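Local coordinates for sporulation-control protein spo0M (Bacillus subtilis, PDB 5CL2) that controls the expression of spo0A and is required for cells to pass the morphological stage 0 of sporulation, at residues E25-V31 / F87-L93; A130-I134 / L191-L196. All coordinates share one frame; numbering follows the deposited sequence.

Contact 1 of 2, residues E25-V31 / F87-L93; sequences EEVQGTV and FPFTFTL
Strands 26-31 and 87-92 pair antiparallel, their axes 4.4 Å apart at closest approach and inclined at 155°, through backbone bonds that recur at Val27-Phe91, Gly29-Phe89 and Val31-Phe87. They belong to a three-stranded antiparallel sheet of an arrestin-like beta sandwich, consistent with the clan of the family; strand 26-34 is the middle strand, bonding on its other side to strand 11-16. One more bond, from Leu93 N to Glu25 O, carries the pairing past the regular strand.

The alternation of side chains separates two chemistries. Val27, Val31, Phe87, Phe89 and Phe91 lie on the inner face, where Phe89 meets Leu47 and Phe91 meets Phe71 of the facing sheet. Phe89 holds CG between its backbone N and carbonyl carbon (chi1 66°), which swings the ring across onto the opposite strand. There it lies over Gly29, whose CA is 4.0 Å from the ring centroid and 25° off its normal, a CH-pi contact. Phe89 CE2 also reaches Gly29 C at 3.3 Å. Phe91 takes the same rotamer and receives Val27 CB over one face, 3.9 Å from the centroid. Val27 CG2 then reaches Leu93 CD1 at 3.7 Å, and Val31 CG2 meets Phe89 CE2 at 3.9 Å.

Glu26, Gln28, Thr30, Pro88, Thr90 and Thr92 form the outer face, which is mostly polar and largely exposed. Its one side-chain hydrogen bond between the strands is diagonal, skipping the direct neighbour Thr92: Thr90 OG1 donates to Glu26 OE1 at 2.7 Å, approaching from above the carboxylate plane.

Contact 2 of 2, residues A130-I134 / L191-L196; sequences AHPWI and LDEDGL
Trp133, in the first turn of helix 132-143, pushes the six-membered end of its indole against the hairpin turn joining strands 185-191 and 195-202. The tight part is here: Trp133 CZ3 comes within 3.3 Å of Gly195 CA, where the chain carries no side chain, while Leu191 CD1 meets Trp133 CE3 at 3.6 Å. Glu193 O lies at the edge of the indole, near its plane and 3.7 Å from CH2. Deeper along the helix, Leu196 CD1 presses on Ile134 CG1 at 3.5 Å, closer than usual for two carbons; Leu233 of helix 230-234 packs on both Trp133 and Leu196.

Leu191 forks between two aromatic groups. With its CG anti to the backbone N (chi1 179°), it sends CD1 to Trp133 and CD2 to His131, where the methyl sits off-centre, 4.3 Å from the imidazole centroid. That imidazole is held by an N-cap bond, Trp133 N to His131 ND1 at 3.1 Å, and His131 CE1 lies over one face of the indole.

The looser side is the outer rim of the turn, where the side chains of Asp192, Glu193 and Asp194 leave the backbone away from the helix. Asp192 OD1 accepts from Asp194 N in an Asx turn and forms a salt bridge with Arg227; Glu193 and Asp194 also pack on Tyr158 and Leu223, respectively, of the second subunit. Helix and hairpin are thus joined mainly by apolar and aromatic contacts, with turn carbonyls against the indole and hydrogen bonds kept within each segment, which suggests that the fit around Trp133 helps to set their relative position.

In the fold
Contact 1 closes before contact 2 opens along the chain, and both belong to the part of the protein that defines the Spo0M family. Their centres are 22 Å apart and their nearest atoms about 7 Å apart, so they do not touch. Contact 1 belongs to the three-stranded sheet 11-16, 26-34, 84-92, whereas contact 2 joins helix 132-143 to the five-stranded antiparallel sheet 146-155 through 224-229; they share no strand or helix. Strand 120-128, of the sheet facing contact 1, leads directly into residues 130-134. Residues 87-93 run on toward Leu95, which packs on Leu191 and Glu193. The chain thus connects two successive beta-rich halves of an elongated molecule, with contact 2 close to their junction.

Contact 1 of 2, residues E25-V31 / F87-L93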
loop_
_atom_site.group_PDB
_atom_site.type_symbol
_atom_site.label_atom_id
_atom_site.label_comp_id
_atom_site.label_asym_id
_atom_site.label_seq_id
_atom_site.Cartn_x
_atom_site.Cartn_y
_atom_site.Cartn_z
ATOM N N GLU A 25 -7.018 -10.431 13.142
ATOM C CA GLU A 25 -8.146 -10.950 13.886
ATOM C C GLU A 25 -9.426 -10.275 13.402
ATOM O O GLU A 25 -9.396 -9.139 12.927
ATOM C CB GLU A 25 -7.929 -10.734 15.387
ATOM C CG GLU A 25 -9.095 -11.163 16.291
ATOM C CD GLU A 25 -8.667 -11.457 17.727
ATOM O OE1 GLU A 25 -7.502 -11.148 18.096
ATOM O OE2 GLU A 25 -9.505 -12.014 18.474
ATOM N N GLU A 26 -10.543 -10.991 13.504
ATOM C CA GLU A 26 -11.845 -10.458 13.120
ATOM C C GLU A 26 -12.492 -9.676 14.248
ATOM O O GLU A 26 -12.637 -10.180 15.358
ATOM C CB GLU A 26 -12.787 -11.581 12.718
ATOM C CG GLU A 26 -13.035 -11.699 11.232
ATOM C CD GLU A 26 -14.307 -12.467 10.981
ATOM O OE1 GLU A 26 -15.117 -12.552 11.930
ATOM O OE2 GLU A 26 -14.501 -12.992 9.861
ATOM N N VAL A 27 -12.856 -8.434 13.967
ATOM C CA VAL A 27 -13.639 -7.623 14.891
ATOM C C VAL A 27 -15.142 -7.854 14.648
ATOM O O VAL A 27 -15.626 -7.763 13.509
ATOM C CB VAL A 27 -13.310 -6.121 14.756
ATOM C CG1 VAL A 27 -14.111 -5.293 15.778
ATOM C CG2 VAL A 27 -11.811 -5.882 14.921
ATOM N N GLN A 28 -15.867 -8.188 15.714
ATOM C CA GLN A 28 -17.315 -8.349 15.612
ATOM C C GLN A 28 -18.051 -7.408 16.540
ATOM O O GLN A 28 -17.580 -7.072 17.627
ATOM C CB GLN A 28 -17.725 -9.778 15.924
ATOM C CG GLN A 28 -16.708 -10.815 15.525
ATOM C CD GLN A 28 -17.234 -12.212 15.730
ATOM O OE1 GLN A 28 -18.426 -12.397 15.958
ATOM N NE2 GLN A 28 -16.355 -13.206 15.647
ATOM N N GLY A 29 -19.233 -6.986 16.123
ATOM C CA GLY A 29 -20.006 -6.136 17.009
ATOM C C GLY A 29 -21.380 -5.858 16.472
ATOM O O GLY A 29 -21.844 -6.499 15.527
ATOM N N THR A 30 -22.035 -4.891 17.091
ATOM C CA THR A 30 -23.365 -4.510 16.685
ATOM C C THR A 30 -23.486 -3.008 16.731
ATOM O O THR A 30 -23.039 -2.387 17.680
ATOM C CB THR A 30 -24.425 -5.164 17.598
ATOM O OG1 THR A 30 -24.346 -6.588 17.465
ATOM C CG2 THR A 30 -25.829 -4.693 17.244
ATOM N N VAL A 31 -24.063 -2.424 15.692
ATOM C CA VAL A 31 -24.485 -1.028 15.744
ATOM C C VAL A 31 -25.965 -0.953 16.212
ATOM O O VAL A 31 -26.851 -1.472 15.545
ATOM C CB VAL A 31 -24.356 -0.350 14.369
ATOM C CG1 VAL A 31 -24.745 1.120 14.454
ATOM C CG2 VAL A 31 -22.923 -0.507 13.809
ATOM N N PHE A 87 -27.809 -3.611 13.917
ATOM C CA PHE A 87 -27.065 -4.082 12.769
ATOM C C PHE A 87 -25.775 -4.745 13.212
ATOM O O PHE A 87 -24.823 -4.068 13.529
ATOM C CB PHE A 87 -26.787 -2.916 11.819
ATOM C CG PHE A 87 -28.026 -2.181 11.382
ATOM C CD1 PHE A 87 -28.755 -2.624 10.283
ATOM C CD2 PHE A 87 -28.483 -1.066 12.086
ATOM C CE1 PHE A 87 -29.924 -1.957 9.876
ATOM C CE2 PHE A 87 -29.649 -0.379 11.689
ATOM C CZ PHE A 87 -30.375 -0.831 10.580
ATOM N N PRO A 88 -25.737 -6.083 13.213
ATOM C CA PRO A 88 -24.491 -6.794 13.528
ATOM C C PRO A 88 -23.495 -6.749 12.372
ATOM O O PRO A 88 -23.899 -6.723 11.206
ATOM C CB PRO A 88 -24.953 -8.236 13.802
ATOM C CG PRO A 88 -26.301 -8.355 13.142
ATOM C CD PRO A 88 -26.913 -6.979 13.209
ATOM N N PHE A 89 -22.202 -6.727 12.695
ATOM C CA PHE A 89 -21.165 -6.622 11.673
ATOM C C PHE A 89 -19.898 -7.386 12.033
ATOM O O PHE A 89 -19.629 -7.686 13.213
ATOM C CB PHE A 89 -20.805 -5.157 11.439
ATOM C CG PHE A 89 -20.152 -4.501 12.639
ATOM C CD1 PHE A 89 -18.768 -4.597 12.844
ATOM C CD2 PHE A 89 -20.925 -3.825 13.586
ATOM C CE1 PHE A 89 -18.175 -4.017 13.958
ATOM C CE2 PHE A 89 -20.342 -3.241 14.701
ATOM C CZ PHE A 89 -18.964 -3.338 14.891
ATOM N N THR A 90 -19.092 -7.641 11.002
ATOM C CA THR A 90 -17.775 -8.214 11.178
ATOM C C THR A 90 -16.794 -7.658 10.124
ATOM O O THR A 90 -17.158 -7.433 8.957
ATOM C CB THR A 90 -17.850 -9.762 11.112
ATOM O OG1 THR A 90 -16.609 -10.333 11.540
ATOM C CG2 THR A 90 -18.160 -10.236 9.709
ATOM N N PHE A 91 -15.547 -7.429 10.536
ATOM C CA PHE A 91 -14.510 -7.045 9.574
ATOM C C PHE A 91 -13.165 -7.496 10.082
ATOM O O PHE A 91 -12.981 -7.726 11.270
ATOM C CB PHE A 91 -14.502 -5.531 9.315
ATOM C CG PHE A 91 -14.024 -4.701 10.491
ATOM C CD1 PHE A 91 -14.922 -4.282 11.481
ATOM C CD2 PHE A 91 -12.698 -4.295 10.581
ATOM C CE1 PHE A 91 -14.505 -3.512 12.558
ATOM C CE2 PHE A 91 -12.258 -3.519 11.653
ATOM C CZ PHE A 91 -13.166 -3.122 12.644
ATOM N N THR A 92 -12.213 -7.617 9.178
ATOM C CA THR A 92 -10.903 -8.057 9.575
ATOM C C THR A 92 -10.000 -6.862 9.776
ATOM O O THR A 92 -9.952 -5.966 8.933
ATOM C CB THR A 92 -10.319 -9.001 8.533
ATOM O OG1 THR A 92 -11.270 -10.039 8.282
ATOM C CG2 THR A 92 -9.010 -9.606 9.025
ATOM N N LEU A 93 -9.298 -6.854 10.903
ATOM C CA LEU A 93 -8.280 -5.849 11.188
ATOM C C LEU A 93 -7.143 -6.020 10.192
ATOM O O LEU A 93 -6.479 -7.062 10.187
ATOM C CB LEU A 93 -7.771 -6.018 12.614
ATOM C CG LEU A 93 -7.493 -4.803 13.489
ATOM C CD1 LEU A 93 -8.777 -4.102 13.817
ATOM C CD2 LEU A 93 -6.765 -5.216 14.764
#

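Contact 2 of 2, residues A130-I134 / L191-L196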
loop_
_atom_site.group_PDB
_atom_site.type_symbol
_atom_site.label_atom_id
_atom_site.label_comp_id
_atom_site.label_asym_id
_atom_site.label_seq_id
_atom_site.Cartn_x
_atom_site.Cartn_y
_atom_site.Cartn_z
ATOM N N ALA A 130 0.473 -6.264 19.931
ATOM C CA ALA A 130 1.515 -6.776 19.061
ATOM C C ALA A 130 1.214 -8.207 18.652
ATOM O O ALA A 130 0.957 -9.070 19.482
ATOM C CB ALA A 130 2.880 -6.698 19.738
ATOM N N HIS A 131 1.247 -8.440 17.354
ATOM C CA HIS A 131 1.151 -9.773 16.811
ATOM C C HIS A 131 2.351 -10.558 17.341
ATOM O O HIS A 131 3.444 -10.002 17.479
ATOM C CB HIS A 131 1.127 -9.681 15.281
ATOM C CG HIS A 131 1.080 -10.992 14.568
ATOM N ND1 HIS A 131 2.180 -11.820 14.465
ATOM C CD2 HIS A 131 0.097 -11.589 13.857
ATOM C CE1 HIS A 131 1.863 -12.885 13.754
ATOM N NE2 HIS A 131 0.601 -12.769 13.372
ATOM N N PRO A 132 2.153 -11.843 17.651
ATOM C CA PRO A 132 3.184 -12.710 18.238
ATOM C C PRO A 132 4.562 -12.662 17.560
ATOM O O PRO A 132 5.549 -12.663 18.285
ATOM C CB PRO A 132 2.573 -14.102 18.099
ATOM C CG PRO A 132 1.088 -13.851 18.244
ATOM C CD PRO A 132 0.835 -12.509 17.589
ATOM N N TRP A 133 4.647 -12.654 16.232
ATOM C CA TRP A 133 5.956 -12.533 15.574
ATOM C C TRP A 133 6.642 -11.231 15.959
ATOM O O TRP A 133 7.858 -11.209 16.191
ATOM C CB TRP A 133 5.839 -12.591 14.055
ATOM C CG TRP A 133 5.157 -13.812 13.502
ATOM C CD1 TRP A 133 4.942 -15.000 14.137
ATOM C CD2 TRP A 133 4.624 -13.959 12.184
ATOM N NE1 TRP A 133 4.296 -15.874 13.297
ATOM C CE2 TRP A 133 4.085 -15.256 12.092
ATOM C CE3 TRP A 133 4.529 -13.109 11.079
ATOM C CZ2 TRP A 133 3.465 -15.727 10.937
ATOM C CZ3 TRP A 133 3.906 -13.575 9.932
ATOM C CH2 TRP A 133 3.388 -14.874 9.867
ATOM N N ILE A 134 5.870 -10.141 15.994
ATOM C CA ILE A 134 6.409 -8.840 16.361
ATOM C C ILE A 134 6.835 -8.874 17.816
ATOM O O ILE A 134 7.881 -8.342 18.171
ATOM C CB ILE A 134 5.416 -7.698 16.147
ATOM C CG1 ILE A 134 5.171 -7.465 14.657
ATOM C CG2 ILE A 134 5.936 -6.406 16.780
ATOM C CD1 ILE A 134 4.116 -6.367 14.381
ATOM N N LEU A 191 4.046 -6.175 8.394
ATOM C CA LEU A 191 3.496 -7.490 8.628
ATOM C C LEU A 191 2.649 -7.912 7.453
ATOM O O LEU A 191 1.807 -7.148 6.988
ATOM C CB LEU A 191 2.672 -7.486 9.904
ATOM C CG LEU A 191 2.020 -8.811 10.258
ATOM C CD1 LEU A 191 3.103 -9.807 10.592
ATOM C CD2 LEU A 191 1.090 -8.610 11.425
ATOM N N ASP A 192 2.884 -9.120 6.960
ATOM C CA ASP A 192 2.022 -9.721 5.955
ATOM C C ASP A 192 1.678 -11.141 6.397
ATOM O O ASP A 192 2.016 -11.548 7.520
ATOM C CB ASP A 192 2.668 -9.670 4.561
ATOM C CG ASP A 192 4.051 -10.341 4.511
ATOM O OD1 ASP A 192 4.114 -11.571 4.315
ATOM O OD2 ASP A 192 5.075 -9.624 4.670
ATOM N N GLU A 193 0.957 -11.863 5.542
ATOM C CA GLU A 193 0.420 -13.183 5.878
ATOM C C GLU A 193 1.494 -14.277 6.012
ATOM O O GLU A 193 1.344 -15.221 6.789
ATOM C CB GLU A 193 -0.607 -13.604 4.814
ATOM C CG GLU A 193 -1.819 -12.666 4.642
ATOM C CD GLU A 193 -2.900 -12.883 5.690
ATOM O OE1 GLU A 193 -2.671 -13.690 6.620
ATOM O OE2 GLU A 193 -3.993 -12.269 5.568
ATOM N N ASP A 194 2.554 -14.177 5.219
ATOM C CA ASP A 194 3.571 -15.241 5.192
ATOM C C ASP A 194 4.816 -14.965 6.008
ATOM O O ASP A 194 5.698 -15.808 6.104
ATOM C CB ASP A 194 3.968 -15.536 3.750
ATOM C CG ASP A 194 2.771 -15.886 2.908
ATOM O OD1 ASP A 194 2.194 -16.971 3.156
ATOM O OD2 ASP A 194 2.412 -15.078 2.017
ATOM N N GLY A 195 4.869 -13.800 6.627
ATOM C CA GLY A 195 6.046 -13.411 7.361
ATOM C C GLY A 195 6.055 -11.936 7.675
ATOM O O GLY A 195 5.012 -11.264 7.716
ATOM N N LEU A 196 7.252 -11.426 7.903
ATOM C CA LEU A 196 7.399 -10.087 8.430
ATOM C C LEU A 196 8.665 -9.431 7.884
ATOM O O LEU A 196 9.721 -10.066 7.821
ATOM C CB LEU A 196 7.419 -10.174 9.948
ATOM C CG LEU A 196 7.469 -8.930 10.798
ATOM C CD1 LEU A 196 6.738 -9.194 12.083
ATOM C CD2 LEU A 196 8.911 -8.646 11.065
#